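PDB 4PEV: membrane lipoprotein family protein from Aeropyrum pernix, which binds adenosine as the solute-binding lipoprotein of an ABC transporter, and probably delivers nucleosides to the membrane permease for uptake. Local coordinates for the adenosine site. Coordinates in Å, arbitrary orientation; residue numbers count along the deposited sequence, not the author numbering.

The adenosine site. Residues 60-62, 68-70, 119, 142, 197-198, 201, 230, 254-256, 259, 281-282, 299. With ADN (adenosine), chain B.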
# COMPACT_ATOMS: atom_id res chain seq x y z
N ASP A 60 13.04 4.15 -5.21
CA ASP A 60 12.46 4.74 -6.39
C ASP A 60 12.60 6.23 -6.25
O ASP A 60 13.44 6.86 -6.87
CB ASP A 60 10.97 4.35 -6.46
CG ASP A 60 10.54 4.01 -7.81
OD1 ASP A 60 11.40 4.09 -8.70
OD2 ASP A 60 9.36 3.66 -7.98
N VAL A 61 11.77 6.78 -5.38
CA VAL A 61 11.53 8.20 -5.33
C VAL A 61 12.02 8.71 -3.98
O VAL A 61 12.94 9.52 -3.91
CB VAL A 61 10.02 8.49 -5.48
CG1 VAL A 61 9.72 9.97 -5.30
CG2 VAL A 61 9.52 7.98 -6.83
N GLY A 62 11.42 8.18 -2.92
CA GLY A 62 11.49 8.81 -1.63
C GLY A 62 12.68 8.45 -0.79
O GLY A 62 13.36 9.33 -0.27
N SER A 68 5.73 3.85 5.61
CA SER A 68 4.92 3.31 4.53
C SER A 68 5.75 2.32 3.65
O SER A 68 6.59 1.57 4.15
CB SER A 68 4.44 4.51 3.71
OG SER A 68 3.46 4.16 2.78
N PHE A 69 5.50 2.37 2.34
CA PHE A 69 6.19 1.54 1.34
C PHE A 69 7.68 1.25 1.53
O PHE A 69 8.07 0.11 1.68
CB PHE A 69 5.98 2.19 -0.04
CG PHE A 69 6.37 1.32 -1.18
CD1 PHE A 69 5.78 0.07 -1.34
CD2 PHE A 69 7.27 1.77 -2.13
CE1 PHE A 69 6.11 -0.73 -2.42
CE2 PHE A 69 7.61 0.98 -3.20
CZ PHE A 69 7.03 -0.28 -3.34
N ASN A 70 8.52 2.28 1.51
CA ASN A 70 9.96 2.12 1.63
C ASN A 70 10.41 1.72 3.03
O ASN A 70 11.27 0.86 3.16
CB ASN A 70 10.70 3.39 1.19
CG ASN A 70 10.33 3.82 -0.23
OD1 ASN A 70 10.15 2.99 -1.13
ND2 ASN A 70 10.24 5.12 -0.44
N GLY A 119 10.12 -0.36 -6.25
CA GLY A 119 9.10 0.46 -6.85
C GLY A 119 8.94 0.21 -8.33
O GLY A 119 9.89 -0.14 -9.03
N ASP A 142 7.16 -4.76 -6.21
CA ASP A 142 5.92 -4.06 -6.59
C ASP A 142 5.76 -3.92 -8.11
O ASP A 142 4.98 -3.10 -8.58
CB ASP A 142 5.85 -2.68 -5.91
CG ASP A 142 4.42 -2.20 -5.66
OD1 ASP A 142 3.60 -3.01 -5.16
OD2 ASP A 142 4.12 -1.01 -5.93
N PRO A 197 0.30 -0.25 -10.13
CA PRO A 197 -0.11 -0.75 -8.81
C PRO A 197 -1.28 0.04 -8.27
O PRO A 197 -2.22 -0.54 -7.71
CB PRO A 197 1.12 -0.54 -7.94
CG PRO A 197 2.26 -0.35 -8.90
CD PRO A 197 1.67 0.29 -10.12
N LEU A 198 -1.25 1.35 -8.46
CA LEU A 198 -2.36 2.19 -8.02
C LEU A 198 -3.63 1.99 -8.84
O LEU A 198 -4.73 2.23 -8.33
CB LEU A 198 -1.97 3.67 -7.99
CG LEU A 198 -1.36 4.05 -6.63
CD1 LEU A 198 -0.11 3.25 -6.29
CD2 LEU A 198 -1.05 5.53 -6.58
N PHE A 201 -5.14 -0.71 -6.83
CA PHE A 201 -5.74 -0.15 -5.62
C PHE A 201 -7.08 0.47 -5.98
O PHE A 201 -8.10 0.11 -5.40
CB PHE A 201 -4.85 0.93 -4.95
CG PHE A 201 -3.76 0.37 -4.06
CD1 PHE A 201 -4.06 -0.16 -2.82
CD2 PHE A 201 -2.42 0.39 -4.46
CE1 PHE A 201 -3.05 -0.65 -1.99
CE2 PHE A 201 -1.42 -0.11 -3.65
CZ PHE A 201 -1.73 -0.63 -2.41
N PHE A 230 4.68 10.85 -4.88
CA PHE A 230 4.72 9.96 -3.70
C PHE A 230 5.48 10.57 -2.53
O PHE A 230 5.52 9.99 -1.46
CB PHE A 230 5.40 8.66 -4.05
CG PHE A 230 4.52 7.68 -4.75
CD1 PHE A 230 3.39 7.18 -4.12
CD2 PHE A 230 4.85 7.22 -6.02
CE1 PHE A 230 2.58 6.26 -4.76
CE2 PHE A 230 4.04 6.30 -6.66
CZ PHE A 230 2.91 5.82 -6.03
N VAL A 254 -3.21 6.18 -0.24
CA VAL A 254 -2.56 5.35 -1.25
C VAL A 254 -1.44 6.12 -1.97
O VAL A 254 -1.27 6.01 -3.19
CB VAL A 254 -3.57 4.78 -2.27
CG1 VAL A 254 -3.01 3.53 -2.92
CG2 VAL A 254 -4.91 4.46 -1.62
N ALA A 255 -0.63 6.85 -1.21
CA ALA A 255 0.32 7.79 -1.79
C ALA A 255 1.69 7.87 -1.09
O ALA A 255 2.34 8.92 -1.13
CB ALA A 255 -0.33 9.17 -1.82
N GLY A 256 2.13 6.78 -0.47
CA GLY A 256 3.37 6.82 0.31
C GLY A 256 3.45 8.00 1.29
O GLY A 256 2.50 8.29 2.03
N HIS A 259 0.60 10.88 1.63
CA HIS A 259 -0.62 10.83 2.44
C HIS A 259 -0.38 10.95 3.93
O HIS A 259 -1.30 10.74 4.70
CB HIS A 259 -1.51 9.63 2.11
CG HIS A 259 -0.99 8.32 2.58
ND1 HIS A 259 -0.27 7.49 1.76
CD2 HIS A 259 -1.12 7.67 3.76
CE1 HIS A 259 0.03 6.38 2.42
NE2 HIS A 259 -0.47 6.46 3.63
N GLN A 281 -1.89 2.58 4.78
CA GLN A 281 -1.50 1.60 3.77
C GLN A 281 -0.03 1.24 3.88
O GLN A 281 0.81 2.08 4.22
CB GLN A 281 -1.82 2.12 2.35
CG GLN A 281 -1.54 1.16 1.20
CD GLN A 281 -2.17 -0.22 1.36
OE1 GLN A 281 -3.36 -0.36 1.72
NE2 GLN A 281 -1.38 -1.26 1.09
N ASP A 282 0.25 -0.04 3.60
CA ASP A 282 1.59 -0.64 3.49
C ASP A 282 1.99 -1.16 4.84
O ASP A 282 1.98 -2.38 5.05
CB ASP A 282 2.64 0.29 2.85
CG ASP A 282 2.29 0.66 1.40
OD1 ASP A 282 1.85 -0.28 0.68
OD2 ASP A 282 2.43 1.85 0.99
N LYS A 299 0.70 -4.30 3.16
CA LYS A 299 1.40 -4.84 2.01
C LYS A 299 2.76 -5.27 2.52
O LYS A 299 3.54 -4.44 2.98
CB LYS A 299 1.53 -3.78 0.93
CG LYS A 299 2.18 -4.29 -0.34
CD LYS A 299 1.53 -3.74 -1.62
CE LYS A 299 2.30 -2.58 -2.22
NZ LYS A 299 1.72 -2.16 -3.53
O5' ADN B . 1.50 4.12 -0.48
C5' ADN B . 0.59 3.48 -1.38
C4' ADN B . 1.23 2.71 -2.54
O4' ADN B . 1.92 3.59 -3.44
C3' ADN B . 2.27 1.65 -2.19
O3' ADN B . 1.67 0.43 -1.76
C2' ADN B . 3.06 1.53 -3.49
O2' ADN B . 2.44 0.67 -4.45
C1' ADN B . 3.06 2.95 -4.01
N9 ADN B . 4.27 3.68 -3.57
C8 ADN B . 4.49 4.26 -2.37
N7 ADN B . 5.71 4.86 -2.33
C5 ADN B . 6.27 4.66 -3.54
C6 ADN B . 7.54 5.01 -4.21
N6 ADN B . 8.48 5.71 -3.54
N1 ADN B . 7.74 4.60 -5.49
C2 ADN B . 6.82 3.89 -6.17
N3 ADN B . 5.64 3.53 -5.63
C4 ADN B . 5.32 3.88 -4.35
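Adenosine lies in the interdomain cleft of this BMP/PnrA-like binding protein, and closure is almost complete: protein hides 413 of the ligand's 415 Å², so no edge is left substantially open to solvent. The floor under the adenine is the Phe230 ring, parallel to the base within 10°, its centroid 3.6 Å from that of the five-membered ring and its centre beneath ADN C4. Phe230 CG lies anti to the carbonyl carbon (chi1 -81°), pointing the ring towards the base, and chi2 turns it parallel. The lid is Phe69, at the start of helix 69-84: its CD2 rim is 3.4 Å from ADN C5, while one face receives the ribose C2' in a CH-pi contact. An alanine in place of Phe230 would remove the stacking ring and would probably loosen the base against Phe69. At the far edge of the purine, Val61 and Asn70 flank N6, and Asp60 OD2 sits 3.1 Å from ADN N1, a hydrogen bond only if one of the two is protonated. Leu198 CD1 packs beside the ribose ring oxygen O4', with Phe201 and Val254 completing the sugar's apolar wall. The polar wall of the ribose is built from Asp282, Asp142 and Lys299. Asp282 OD1 takes ADN O3' on its syn lone pair (2.5 Å). Its OD2 likewise takes ADN O5' (2.9 Å). Lys299, bent at chi2 and chi3, donates from NZ to ADN O2' (3.1 Å). A salt bridge to Asp142 OD1 (2.6 Å) links these first-shell groups and probably holds both around O2'; Asp142 OD2 accepts from O2' from above the carboxylate plane. At the 5' end, the backbone Gly256 N donates to ADN O5' at 2.7 Å, with 152° at the hydrogen.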